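PDB 4N83: ribonucleoside-diphosphate reductase subunit beta from Streptococcus sanguinis, which probably supplies deoxyribonucleotides for DNA synthesis, as the dimetal-bearing small subunit of a class Ib ribonucleotide reductase, here loaded with manganese. Local coordinates for residues A[22-27]-A[191-196]; A[63-68]-A[158-163]; A[74-79]-A[147-152]; A[101-106]-A[185-190]. One frame throughout, in Å; residues are numbered along the deposited sequence.

In the fold
All four contacts join helices of one ferritin-like domain. None has a hydrogen bond between its two segments, and apolar side chains take part in each. Contacts 2 and 4 are buried, while contacts 1 and 3 are only partly buried and include lysine side chains. Helices 49-78 and 148-160 meet in both contact 2 and contact 3, about 15 Å apart between centres. Helix 178-206 serves contacts 1 and 4. The metal site draws on contacts 1 and 2, which supply Glu191 and Asp66 to the same manganese ion. Asp66 also ties contact 2 to contact 4 through Tyr104. Contact 3 supplies no metal ligand, and its lysine charge is balanced by a neighbouring aspartate.

Contact 1: residues A[22-27]-A[191-196]; sequences WEKLTE and ESVHGT. With MN (manganese (II) ion), chain I; MN (manganese (II) ion), chain J.
Leu25 meets both Val193 and His194 across a nearly antiparallel helix pair. The short axes run at 160° and come within 10.7 Å. Leu25 and Val193 point in opposing directions and pass alongside each other. Leu25 CD2 lies 4.1 Å from Val193 CG1. The same methyl reaches the imidazole at a slant, where CD2 of Leu25 is 3.6 Å from NE2 of His194. Leu25 CG stands anti to the carbonyl carbon (chi1 -74°), and this carries both methyls toward helix 178-206. Val193 turns its other branch to the lysine: its CG2 is 4.0 Å from CD of Lys24, which crosses it at the exposed side.

His194 ND1 is directed at OE1 of Glu191, one turn earlier, in a hydrogen bond of 3.1 Å (N-H...O angle 158°). OE1 lies in the ring plane but is met from above the carboxylate plane. Glu191 bridges the two manganese ions: its OE1 binds one at 2.4 Å, and its OE2 binds the other at 2.2 Å. His194 belongs to the site of the first ion, but its ND1 stays 3.0 Å from the manganese, too long for a firm bond. Glu97 and Glu157 belong to both sites; Asp66 and His100 complete the second. OE1 is thus shared between N-H and metal, while Leu25 packs on the NE2 side, which probably limits rotation of the ring.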
loop_
_atom_site.group_PDB
_atom_site.type_symbol
_atom_site.label_atom_id
_atom_site.label_comp_id
_atom_site.label_asym_id
_atom_site.label_seq_id
_atom_site.Cartn_x
_atom_site.Cartn_y
_atom_site.Cartn_z
ATOM N N TRP A 22 2.791 3.454 -12.142
ATOM C CA TRP A 22 3.570 2.777 -11.109
ATOM C C TRP A 22 4.941 3.440 -10.966
ATOM O O TRP A 22 5.355 3.783 -9.859
ATOM C CB TRP A 22 3.730 1.292 -11.444
ATOM C CG TRP A 22 4.636 0.550 -10.507
ATOM C CD1 TRP A 22 5.985 0.396 -10.628
ATOM C CD2 TRP A 22 4.259 -0.143 -9.312
ATOM N NE1 TRP A 22 6.474 -0.348 -9.582
ATOM C CE2 TRP A 22 5.435 -0.693 -8.760
ATOM C CE3 TRP A 22 3.043 -0.354 -8.652
ATOM C CZ2 TRP A 22 5.432 -1.437 -7.580
ATOM C CZ3 TRP A 22 3.042 -1.095 -7.477
ATOM C CH2 TRP A 22 4.228 -1.628 -6.957
ATOM N N GLU A 23 5.630 3.614 -12.091
ATOM C CA GLU A 23 6.938 4.267 -12.114
ATOM C C GLU A 23 6.905 5.619 -11.412
ATOM O O GLU A 23 7.663 5.854 -10.472
ATOM C CB GLU A 23 7.421 4.460 -13.554
ATOM C CG GLU A 23 7.996 3.206 -14.196
ATOM C CD GLU A 23 8.416 3.416 -15.642
ATOM O OE1 GLU A 23 7.961 4.399 -16.271
ATOM O OE2 GLU A 23 9.202 2.589 -16.154
ATOM N N LYS A 24 6.011 6.491 -11.869
ATOM C CA LYS A 24 5.921 7.857 -11.356
ATOM C C LYS A 24 5.646 7.904 -9.857
ATOM O O LYS A 24 6.311 8.636 -9.128
ATOM C CB LYS A 24 4.841 8.642 -12.109
ATOM C CG LYS A 24 4.661 10.073 -11.621
ATOM C CD LYS A 24 4.316 11.027 -12.753
ATOM C CE LYS A 24 5.555 11.412 -13.548
ATOM N NZ LYS A 24 5.253 12.408 -14.612
ATOM N N LEU A 25 4.672 7.120 -9.404
ATOM C CA LEU A 25 4.280 7.128 -7.994
ATOM C C LEU A 25 5.357 6.542 -7.083
ATOM O O LEU A 25 5.625 7.085 -6.011
ATOM C CB LEU A 25 2.956 6.386 -7.791
ATOM C CG LEU A 25 1.695 7.110 -8.271
ATOM C CD1 LEU A 25 0.522 6.145 -8.377
ATOM C CD2 LEU A 25 1.350 8.272 -7.350
ATOM N N THR A 26 5.973 5.442 -7.507
ATOM C CA THR A 26 7.066 4.837 -6.747
ATOM C C THR A 26 8.286 5.761 -6.689
ATOM O O THR A 26 8.953 5.855 -5.659
ATOM C CB THR A 26 7.487 3.479 -7.339
ATOM O OG1 THR A 26 7.735 3.620 -8.745
ATOM C CG2 THR A 26 6.400 2.436 -7.105
ATOM N N GLU A 27 8.573 6.434 -7.800
ATOM C CA GLU A 27 9.610 7.466 -7.832
ATOM C C GLU A 27 9.224 8.669 -6.964
ATOM O O GLU A 27 10.096 9.364 -6.439
ATOM C CB GLU A 27 9.879 7.924 -9.269
ATOM C CG GLU A 27 10.669 6.929 -10.107
ATOM C CD GLU A 27 10.843 7.375 -11.551
ATOM O OE1 GLU A 27 10.002 8.154 -12.054
ATOM O OE2 GLU A 27 11.824 6.944 -12.191
ATOM N N GLU A 191 -1.425 13.429 -5.286
ATOM C CA GLU A 191 -2.857 13.477 -5.590
ATOM C C GLU A 191 -3.148 13.995 -6.997
ATOM O O GLU A 191 -4.180 13.662 -7.578
ATOM C CB GLU A 191 -3.615 14.310 -4.546
ATOM C CG GLU A 191 -3.631 13.710 -3.143
ATOM C CD GLU A 191 -4.200 12.300 -3.090
ATOM O OE1 GLU A 191 -4.949 11.909 -4.010
ATOM O OE2 GLU A 191 -3.894 11.572 -2.123
ATOM N N SER A 192 -2.244 14.805 -7.542
ATOM C CA SER A 192 -2.352 15.244 -8.932
ATOM C C SER A 192 -2.271 14.049 -9.885
ATOM O O SER A 192 -2.984 13.998 -10.887
ATOM C CB SER A 192 -1.255 16.260 -9.263
ATOM O OG SER A 192 -1.380 16.732 -10.592
ATOM N N VAL A 193 -1.409 13.089 -9.552
ATOM C CA VAL A 193 -1.234 11.875 -10.353
ATOM C C VAL A 193 -2.359 10.864 -10.102
ATOM O O VAL A 193 -2.762 10.143 -11.020
ATOM C CB VAL A 193 0.134 11.206 -10.075
ATOM C CG1 VAL A 193 0.290 9.928 -10.892
ATOM C CG2 VAL A 193 1.272 12.170 -10.382
ATOM N N HIS A 194 -2.859 10.805 -8.868
ATOM C CA HIS A 194 -3.978 9.915 -8.528
ATOM C C HIS A 194 -5.235 10.285 -9.306
ATOM O O HIS A 194 -5.886 9.419 -9.895
ATOM C CB HIS A 194 -4.283 9.948 -7.025
ATOM C CG HIS A 194 -3.227 9.309 -6.178
ATOM N ND1 HIS A 194 -3.009 9.667 -4.866
ATOM C CD2 HIS A 194 -2.321 8.344 -6.460
ATOM C CE1 HIS A 194 -2.020 8.943 -4.372
ATOM N NE2 HIS A 194 -1.585 8.133 -5.319
ATOM N N GLY A 195 -5.569 11.573 -9.298
ATOM C CA GLY A 195 -6.714 12.084 -10.047
ATOM C C GLY A 195 -6.633 11.754 -11.526
ATOM O O GLY A 195 -7.621 11.324 -12.125
ATOM N N THR A 196 -5.452 11.943 -12.109
ATOM C CA THR A 196 -5.223 11.645 -13.522
ATOM C C THR A 196 -5.408 10.159 -13.829
ATOM O O THR A 196 -6.032 9.804 -14.831
ATOM C CB THR A 196 -3.807 12.071 -13.958
ATOM O OG1 THR A 196 -3.595 13.445 -13.616
ATOM C CG2 THR A 196 -3.618 11.892 -15.462
HETATM MN MN MN I . -5.882 9.664 -4.081
HETATM MN MN MN J . -4.679 11.918 -0.097
#

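Contact 2: residues A[63-68]-A[158-163]. With MN (manganese (II) ion), chain J.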
loop_
_atom_site.group_PDB
_atom_site.type_symbol
_atom_site.label_atom_id
_atom_site.label_comp_id
_atom_site.label_asym_id
_atom_site.label_seq_id
_atom_site.Cartn_x
_atom_site.Cartn_y
_atom_site.Cartn_z
ATOM N N THR A 63 -7.077 15.601 7.425
ATOM C CA THR A 63 -6.655 14.347 8.057
ATOM C C THR A 63 -7.792 13.326 8.086
ATOM O O THR A 63 -7.563 12.127 7.928
ATOM C CB THR A 63 -6.169 14.576 9.507
ATOM O OG1 THR A 63 -5.287 15.704 9.553
ATOM C CG2 THR A 63 -5.443 13.343 10.041
ATOM N N LEU A 64 -9.014 13.812 8.293
ATOM C CA LEU A 64 -10.207 12.967 8.283
ATOM C C LEU A 64 -10.412 12.309 6.917
ATOM O O LEU A 64 -10.814 11.148 6.836
ATOM C CB LEU A 64 -11.444 13.798 8.646
ATOM C CG LEU A 64 -12.745 13.040 8.921
ATOM C CD1 LEU A 64 -12.679 12.316 10.258
ATOM C CD2 LEU A 64 -13.928 13.994 8.890
ATOM N N LEU A 65 -10.126 13.056 5.853
ATOM C CA LEU A 65 -10.361 12.593 4.487
ATOM C C LEU A 65 -9.205 11.769 3.907
ATOM O O LEU A 65 -9.421 10.962 3.003
ATOM C CB LEU A 65 -10.664 13.781 3.577
ATOM C CG LEU A 65 -11.863 14.639 3.993
ATOM C CD1 LEU A 65 -11.895 15.933 3.195
ATOM C CD2 LEU A 65 -13.167 13.870 3.832
ATOM N N ASP A 66 -7.988 11.977 4.409
ATOM C CA ASP A 66 -6.859 11.098 4.064
ATOM C C ASP A 66 -6.944 9.775 4.831
ATOM O O ASP A 66 -6.409 8.760 4.381
ATOM C CB ASP A 66 -5.508 11.786 4.318
ATOM C CG ASP A 66 -4.980 12.521 3.091
ATOM O OD1 ASP A 66 -4.860 11.893 2.018
ATOM O OD2 ASP A 66 -4.666 13.724 3.205
ATOM N N THR A 67 -7.605 9.797 5.990
ATOM C CA THR A 67 -7.921 8.575 6.735
ATOM C C THR A 67 -9.032 7.808 6.021
ATOM O O THR A 67 -8.984 6.582 5.917
ATOM C CB THR A 67 -8.384 8.886 8.173
ATOM O OG1 THR A 67 -7.446 9.767 8.802
ATOM C CG2 THR A 67 -8.504 7.605 8.996
ATOM N N LEU A 68 -10.036 8.544 5.548
ATOM C CA LEU A 68 -11.142 7.973 4.778
ATOM C C LEU A 68 -10.648 7.224 3.542
ATOM O O LEU A 68 -11.152 6.147 3.220
ATOM C CB LEU A 68 -12.111 9.083 4.355
ATOM C CG LEU A 68 -13.284 8.702 3.448
ATOM C CD1 LEU A 68 -14.223 7.738 4.154
ATOM C CD2 LEU A 68 -14.029 9.950 3.000
ATOM N N THR A 158 -8.991 16.050 -5.753
ATOM C CA THR A 158 -8.593 16.984 -6.816
ATOM C C THR A 158 -9.288 18.348 -6.703
ATOM O O THR A 158 -8.816 19.329 -7.280
ATOM C CB THR A 158 -8.888 16.409 -8.221
ATOM O OG1 THR A 158 -8.669 14.993 -8.226
ATOM C CG2 THR A 158 -8.002 17.063 -9.280
ATOM N N PHE A 159 -10.394 18.410 -5.959
ATOM C CA PHE A 159 -11.250 19.601 -5.926
ATOM C C PHE A 159 -11.484 20.133 -4.505
ATOM O O PHE A 159 -11.034 21.232 -4.176
ATOM C CB PHE A 159 -12.573 19.301 -6.662
ATOM C CG PHE A 159 -13.775 20.030 -6.116
ATOM C CD1 PHE A 159 -13.850 21.417 -6.158
ATOM C CD2 PHE A 159 -14.845 19.322 -5.581
ATOM C CE1 PHE A 159 -14.958 22.081 -5.659
ATOM C CE2 PHE A 159 -15.956 19.981 -5.085
ATOM C CZ PHE A 159 -16.012 21.363 -5.123
ATOM N N LEU A 160 -12.174 19.358 -3.671
ATOM C CA LEU A 160 -12.585 19.831 -2.339
ATOM C C LEU A 160 -11.525 19.638 -1.245
ATOM O O LEU A 160 -11.725 20.061 -0.104
ATOM C CB LEU A 160 -13.928 19.207 -1.928
ATOM C CG LEU A 160 -14.040 17.684 -1.775
ATOM C CD1 LEU A 160 -13.664 17.228 -0.371
ATOM C CD2 LEU A 160 -15.447 17.219 -2.128
ATOM N N PHE A 161 -10.407 19.000 -1.591
ATOM C CA PHE A 161 -9.220 18.988 -0.726
ATOM C C PHE A 161 -8.552 20.368 -0.712
ATOM O O PHE A 161 -7.912 20.745 0.271
ATOM C CB PHE A 161 -8.201 17.935 -1.200
ATOM C CG PHE A 161 -8.097 16.725 -0.305
ATOM C CD1 PHE A 161 -6.881 16.372 0.267
ATOM C CD2 PHE A 161 -9.206 15.930 -0.045
ATOM C CE1 PHE A 161 -6.774 15.258 1.082
ATOM C CE2 PHE A 161 -9.104 14.815 0.769
ATOM C CZ PHE A 161 -7.887 14.479 1.335
ATOM N N TYR A 162 -8.714 21.115 -1.803
ATOM C CA TYR A 162 -8.008 22.384 -1.997
ATOM C C TYR A 162 -8.574 23.554 -1.189
ATOM O O TYR A 162 -7.949 24.614 -1.122
ATOM C CB TYR A 162 -7.951 22.734 -3.486
ATOM C CG TYR A 162 -6.982 21.862 -4.253
ATOM C CD1 TYR A 162 -7.333 20.571 -4.640
ATOM C CD2 TYR A 162 -5.708 22.319 -4.576
ATOM C CE1 TYR A 162 -6.445 19.766 -5.333
ATOM C CE2 TYR A 162 -4.815 21.520 -5.272
ATOM C CZ TYR A 162 -5.190 20.246 -5.647
ATOM O OH TYR A 162 -4.310 19.447 -6.338
ATOM N N SER A 163 -9.747 23.368 -0.584
ATOM C CA SER A 163 -10.252 24.310 0.416
ATOM C C SER A 163 -9.269 24.398 1.583
ATOM O O SER A 163 -9.071 25.467 2.162
ATOM C CB SER A 163 -11.626 23.874 0.932
ATOM O OG SER A 163 -11.581 22.556 1.455
HETATM MN MN MN J . -4.679 11.918 -0.097
#
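Phe161 sets the rim of its ring against Leu65 and Asp66 of helix 49-78, in the core of the ferritin-like helical bundle. It loses the most surface in this contact. Its chain position lies where the helix of 148-160 gives way to that of 162-173, after a wider pi-type turn. The ring and Leu65 slide past each other in opposite directions. Leu65 CB is the nearest apolar atom, 3.4 Å from CE2 of Phe161, and it comes in at a slant. Leu65 CD1 follows at 3.9 Å from the same CE2. That methyl also touches the neighbouring leucine, with CD1 of Leu65 4.2 Å from CD1 of Leu160. Leu65 CG is anti to the carbonyl carbon (chi1 -58°), which brings CD1 to both partners. The two leucine side chains cross at about a right angle.

Asp66 meets the other side of the ring rim. The carboxylate plane stands 82° from the ring plane, and the oxygen lies at the ring edge. The aspartate divides its oxygens between two tasks. OD1 binds manganese at 2.1 Å, in a site shared with Glu97, His100, Glu157 and Glu191. OD2 is hydrogen-bonded to Tyr104, the predicted active-site residue. The ring edge lies against this second oxygen, with CE1 of Phe161 3.4 Å from OD2 of Asp66.

Contact 3: residues A[74-79]-A[147-152]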
loop_
_atom_site.group_PDB
_atom_site.type_symbol
_atom_site.label_atom_id
_atom_site.label_comp_id
_atom_site.label_asym_id
_atom_site.label_seq_id
_atom_site.Cartn_x
_atom_site.Cartn_y
_atom_site.Cartn_z
ATOM N N VAL A 74 -9.651 3.557 -1.148
ATOM C CA VAL A 74 -8.920 2.807 -2.173
ATOM C C VAL A 74 -9.319 1.329 -2.142
ATOM O O VAL A 74 -9.243 0.640 -3.162
ATOM C CB VAL A 74 -7.389 2.942 -2.006
ATOM C CG1 VAL A 74 -6.660 2.213 -3.130
ATOM C CG2 VAL A 74 -6.977 4.410 -1.976
ATOM N N ASP A 75 -9.739 0.854 -0.969
ATOM C CA ASP A 75 -10.273 -0.503 -0.809
ATOM C C ASP A 75 -11.463 -0.736 -1.744
ATOM O O ASP A 75 -11.562 -1.785 -2.383
ATOM C CB ASP A 75 -10.695 -0.739 0.649
ATOM C CG ASP A 75 -11.106 -2.178 0.921
ATOM O OD1 ASP A 75 -10.344 -3.102 0.565
ATOM O OD2 ASP A 75 -12.190 -2.385 1.504
ATOM N N ALA A 76 -12.357 0.249 -1.815
ATOM C CA ALA A 76 -13.509 0.198 -2.713
ATOM C C ALA A 76 -13.083 0.223 -4.182
ATOM O O ALA A 76 -13.597 -0.544 -4.997
ATOM C CB ALA A 76 -14.453 1.353 -2.422
ATOM N N LEU A 77 -12.139 1.106 -4.506
ATOM C CA LEU A 77 -11.638 1.252 -5.875
ATOM C C LEU A 77 -10.905 0.007 -6.384
ATOM O O LEU A 77 -10.898 -0.260 -7.585
ATOM C CB LEU A 77 -10.711 2.468 -5.972
ATOM C CG LEU A 77 -11.369 3.836 -5.758
ATOM C CD1 LEU A 77 -10.326 4.905 -5.462
ATOM C CD2 LEU A 77 -12.208 4.228 -6.966
ATOM N N ARG A 78 -10.290 -0.744 -5.471
ATOM C CA ARG A 78 -9.521 -1.942 -5.832
ATOM C C ARG A 78 -10.382 -3.064 -6.415
ATOM O O ARG A 78 -9.968 -3.731 -7.365
ATOM C CB ARG A 78 -8.740 -2.466 -4.616
ATOM C CG ARG A 78 -8.235 -3.901 -4.747
ATOM C CD ARG A 78 -7.114 -4.229 -3.770
ATOM N NE ARG A 78 -7.325 -3.625 -2.454
ATOM C CZ ARG A 78 -6.753 -2.501 -2.018
ATOM N NH1 ARG A 78 -5.902 -1.810 -2.775
ATOM N NH2 ARG A 78 -7.039 -2.062 -0.800
ATOM N N LYS A 79 -11.568 -3.271 -5.850
ATOM C CA LYS A 79 -12.443 -4.373 -6.272
ATOM C C LYS A 79 -12.982 -4.227 -7.701
ATOM O O LYS A 79 -13.483 -5.194 -8.273
ATOM C CB LYS A 79 -13.607 -4.541 -5.287
ATOM C CG LYS A 79 -13.180 -5.055 -3.918
ATOM C CD LYS A 79 -14.321 -5.019 -2.912
ATOM C CE LYS A 79 -15.366 -6.087 -3.194
ATOM N NZ LYS A 79 -16.467 -6.053 -2.194
ATOM N N LEU A 147 -17.722 3.329 -11.064
ATOM C CA LEU A 147 -17.701 4.512 -11.941
ATOM C C LEU A 147 -18.056 5.725 -11.089
ATOM O O LEU A 147 -17.437 6.784 -11.202
ATOM C CB LEU A 147 -18.693 4.400 -13.115
ATOM C CG LEU A 147 -18.228 4.911 -14.484
ATOM C CD1 LEU A 147 -16.877 4.339 -14.891
ATOM C CD2 LEU A 147 -19.273 4.590 -15.542
ATOM N N GLU A 148 -19.068 5.549 -10.242
ATOM C CA GLU A 148 -19.478 6.555 -9.266
ATOM C C GLU A 148 -18.432 6.715 -8.160
ATOM O O GLU A 148 -18.227 7.816 -7.645
ATOM C CB GLU A 148 -20.829 6.169 -8.651
ATOM C CG GLU A 148 -21.983 6.131 -9.647
ATOM C CD GLU A 148 -23.227 5.462 -9.093
ATOM O OE1 GLU A 148 -23.396 5.426 -7.855
ATOM O OE2 GLU A 148 -24.042 4.969 -9.900
ATOM N N LYS A 149 -17.778 5.612 -7.801
ATOM C CA LYS A 149 -16.714 5.624 -6.795
ATOM C C LYS A 149 -15.450 6.317 -7.307
ATOM O O LYS A 149 -14.717 6.928 -6.532
ATOM C CB LYS A 149 -16.390 4.197 -6.345
ATOM C CG LYS A 149 -17.534 3.531 -5.597
ATOM C CD LYS A 149 -17.233 2.083 -5.245
ATOM C CE LYS A 149 -17.402 1.169 -6.448
ATOM N NZ LYS A 149 -17.371 -0.271 -6.066
ATOM N N LYS A 150 -15.201 6.217 -8.612
ATOM C CA LYS A 150 -14.073 6.905 -9.242
ATOM C C LYS A 150 -14.297 8.417 -9.317
ATOM O O LYS A 150 -13.353 9.192 -9.174
ATOM C CB LYS A 150 -13.811 6.344 -10.643
ATOM C CG LYS A 150 -13.268 4.924 -10.640
ATOM C CD LYS A 150 -12.959 4.436 -12.046
ATOM C CE LYS A 150 -12.157 3.141 -12.031
ATOM N NZ LYS A 150 -12.922 1.993 -11.470
ATOM N N ILE A 151 -15.543 8.827 -9.542
ATOM C CA ILE A 151 -15.901 10.249 -9.592
ATOM C C ILE A 151 -15.762 10.906 -8.216
ATOM O O ILE A 151 -15.316 12.051 -8.111
ATOM C CB ILE A 151 -17.349 10.454 -10.099
ATOM C CG1 ILE A 151 -17.488 9.992 -11.552
ATOM C CG2 ILE A 151 -17.756 11.917 -9.994
ATOM C CD1 ILE A 151 -18.912 9.670 -11.958
ATOM N N ALA A 152 -16.150 10.177 -7.171
ATOM C CA ALA A 152 -16.122 10.693 -5.801
ATOM C C ALA A 152 -14.698 10.906 -5.288
ATOM O O ALA A 152 -14.422 11.900 -4.616
ATOM C CB ALA A 152 -16.880 9.759 -4.869
#
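Lys149 runs its side chain past Ala76 of helix 49-78, with its CB and backbone against Leu77. Its CB begins the contact, 4.2 Å from CD2 of Leu77. CG makes no close approach to the facing segment. The chain then runs out past the alanine, and CD of Lys149 packs 4.0 Å from CB of Ala76. A bend at the third torsion (chi3 -78°) turns the end of the lysine. Beyond the bend NZ comes to 3.9 Å from Ala76 O, too far for a hydrogen bond. The ammonium group has a better partner in Asp80, just past the segment, with which it forms a salt bridge. The lysine therefore packs by its methylenes and places its charge near the C-terminal part of helix 49-78, beside Asp80.

Leu77 fills the other part of the interface. Its CD2 rests 3.7 Å from the backbone O of Lys149. The same methyl touches the next residue, with CD2 of Leu77 3.9 Å from CG of Lys150. One leucine methyl thus spans two successive residues of the opposite helix. Tyr141 of helix 128-143 packs on both Ala76 and Lys149. On the far side of helix 49-78, Arg78 forms a salt bridge with Asp75 of the second subunit, so this helix also faces the dimer partner.

The short axes come within 10.0 Å at 145°. This is plain packing of two roughly antiparallel helices, as in the ferritin-like bundle of ribonucleotide reductase small subunits.

Contact 4: residues A[101-106]-A[185-190]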
loop_
_atom_site.group_PDB
_atom_site.type_symbol
_atom_site.label_atom_id
_atom_site.label_comp_id
_atom_site.label_asym_id
_atom_site.label_seq_id
_atom_site.Cartn_x
_atom_site.Cartn_y
_atom_site.Cartn_z
ATOM N N ALA A 101 -2.105 10.829 5.619
ATOM C CA ALA A 101 -2.827 10.889 6.889
ATOM C C ALA A 101 -1.875 11.072 8.074
ATOM O O ALA A 101 -2.164 11.841 8.995
ATOM C CB ALA A 101 -3.669 9.636 7.074
ATOM N N LYS A 102 -0.745 10.367 8.042
ATOM C CA LYS A 102 0.256 10.462 9.108
ATOM C C LYS A 102 0.972 11.813 9.112
ATOM O O LYS A 102 1.185 12.398 10.175
ATOM C CB LYS A 102 1.286 9.329 8.999
ATOM C CG LYS A 102 2.426 9.435 10.005
ATOM C CD LYS A 102 3.332 8.218 9.980
ATOM C CE LYS A 102 4.635 8.486 10.719
ATOM N NZ LYS A 102 4.419 8.855 12.145
ATOM N N SER A 103 1.338 12.301 7.928
ATOM C CA SER A 103 2.118 13.539 7.792
ATOM C C SER A 103 1.552 14.718 8.595
ATOM O O SER A 103 2.311 15.545 9.102
ATOM C CB SER A 103 2.253 13.928 6.317
ATOM O OG SER A 103 0.987 14.033 5.694
ATOM N N TYR A 104 0.226 14.787 8.709
ATOM C CA TYR A 104 -0.430 15.832 9.497
ATOM C C TYR A 104 -0.065 15.742 10.980
ATOM O O TYR A 104 0.128 16.766 11.635
ATOM C CB TYR A 104 -1.951 15.755 9.351
ATOM C CG TYR A 104 -2.452 15.874 7.930
ATOM C CD1 TYR A 104 -2.205 17.018 7.177
ATOM C CD2 TYR A 104 -3.188 14.849 7.344
ATOM C CE1 TYR A 104 -2.669 17.132 5.876
ATOM C CE2 TYR A 104 -3.657 14.954 6.047
ATOM C CZ TYR A 104 -3.396 16.096 5.314
ATOM O OH TYR A 104 -3.861 16.204 4.022
ATOM N N SER A 105 0.023 14.517 11.500
ATOM C CA SER A 105 0.377 14.291 12.905
ATOM C C SER A 105 1.783 14.800 13.240
ATOM O O SER A 105 2.024 15.269 14.355
ATOM C CB SER A 105 0.261 12.804 13.263
ATOM O OG SER A 105 -1.036 12.304 12.983
ATOM N N SER A 106 2.698 14.706 12.274
ATOM C CA SER A 106 4.060 15.227 12.431
ATOM C C SER A 106 4.087 16.754 12.468
ATOM O O SER A 106 4.922 17.346 13.154
ATOM C CB SER A 106 4.958 14.728 11.299
ATOM O OG SER A 106 5.010 13.315 11.284
ATOM N N LYS A 185 2.975 20.242 -0.199
ATOM C CA LYS A 185 3.380 20.301 -1.606
ATOM C C LYS A 185 3.542 18.895 -2.188
ATOM O O LYS A 185 3.104 18.623 -3.308
ATOM C CB LYS A 185 4.704 21.066 -1.735
ATOM C CG LYS A 185 5.041 21.544 -3.138
ATOM C CD LYS A 185 4.663 23.001 -3.344
ATOM C CE LYS A 185 5.163 23.515 -4.685
ATOM N NZ LYS A 185 4.326 23.047 -5.824
ATOM N N LEU A 186 4.177 18.011 -1.418
ATOM C CA LEU A 186 4.381 16.619 -1.823
ATOM C C LEU A 186 3.064 15.847 -1.932
ATOM O O LEU A 186 2.913 14.998 -2.814
ATOM C CB LEU A 186 5.316 15.910 -0.836
ATOM C CG LEU A 186 6.773 16.383 -0.827
ATOM C CD1 LEU A 186 7.455 16.008 0.481
ATOM C CD2 LEU A 186 7.539 15.820 -2.014
ATOM N N ILE A 187 2.121 16.139 -1.036
ATOM C CA ILE A 187 0.802 15.492 -1.047
ATOM C C ILE A 187 0.040 15.830 -2.329
ATOM O O ILE A 187 -0.587 14.958 -2.931
ATOM C CB ILE A 187 -0.039 15.887 0.190
ATOM C CG1 ILE A 187 0.571 15.278 1.459
ATOM C CG2 ILE A 187 -1.487 15.424 0.037
ATOM C CD1 ILE A 187 0.100 15.915 2.749
ATOM N N ILE A 188 0.106 17.095 -2.738
ATOM C CA ILE A 188 -0.539 17.554 -3.971
ATOM C C ILE A 188 0.105 16.908 -5.205
ATOM O O ILE A 188 -0.586 16.606 -6.180
ATOM C CB ILE A 188 -0.491 19.098 -4.094
ATOM C CG1 ILE A 188 -1.289 19.750 -2.956
ATOM C CG2 ILE A 188 -1.040 19.557 -5.442
ATOM C CD1 ILE A 188 -0.887 21.182 -2.666
ATOM N N ARG A 189 1.420 16.698 -5.158
ATOM C CA ARG A 189 2.133 16.030 -6.250
ATOM C C ARG A 189 1.628 14.600 -6.451
ATOM O O ARG A 189 1.472 14.150 -7.587
ATOM C CB ARG A 189 3.643 16.016 -5.990
ATOM C CG ARG A 189 4.471 15.575 -7.190
ATOM C CD ARG A 189 5.958 15.550 -6.876
ATOM N NE ARG A 189 6.328 14.444 -5.992
ATOM C CZ ARG A 189 7.558 14.222 -5.529
ATOM N NH1 ARG A 189 8.564 15.025 -5.860
ATOM N NH2 ARG A 189 7.788 13.186 -4.729
ATOM N N ASP A 190 1.381 13.894 -5.349
ATOM C CA ASP A 190 0.834 12.536 -5.405
ATOM C C ASP A 190 -0.622 12.534 -5.858
ATOM O O ASP A 190 -1.007 11.730 -6.708
ATOM C CB ASP A 190 0.942 11.837 -4.042
ATOM C CG ASP A 190 2.350 11.363 -3.731
ATOM O OD1 ASP A 190 3.113 11.049 -4.672
ATOM O OD2 ASP A 190 2.690 11.291 -2.532
#
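The phenol ring of Tyr104 is met at its hydroxyl end by Ile187, whose CD1 lies 4.3 Å from CZ and 4.2 Å from OH of the tyrosine. The methyl approaches at a slant, and the two side chains are inclined to each other. Phe59, Leu62 and Thr63 of helix 49-78 also pack on this side chain. The setting is the ferritin-like bundle, where helix 84-111 passes helix 178-206.

The interface is small and buried, and Ile187 provides its apolar tip. Its CG1 stands anti to the carbonyl carbon (chi1 -69°), and an extended second torsion (chi2 163°) sends CD1 out toward helix 84-111. The isoleucine also packs on His100, Trp30 and Phe165. Its nearest side-chain atom is about 5 Å from a manganese ion.

Tyr104 is the predicted active-site residue, consistent with the radical-bearing tyrosine of class I small subunits. Its hydroxyl is hydrogen-bonded to the manganese ligand Asp66, so the polar end of the ring has a partner, and the CD1 methyl of Ile187 lies beside it. The apolar neighbours Ile187, Phe59 and Leu62 are consistent with a pocket that could shield a tyrosyl radical.

Ser103 flanks the same methyl. Its hydroxyl hydrogen-bonds to the backbone O of His100 in its own helix, and OG of Ser103 lies 3.6 Å from CD1 of Ile187.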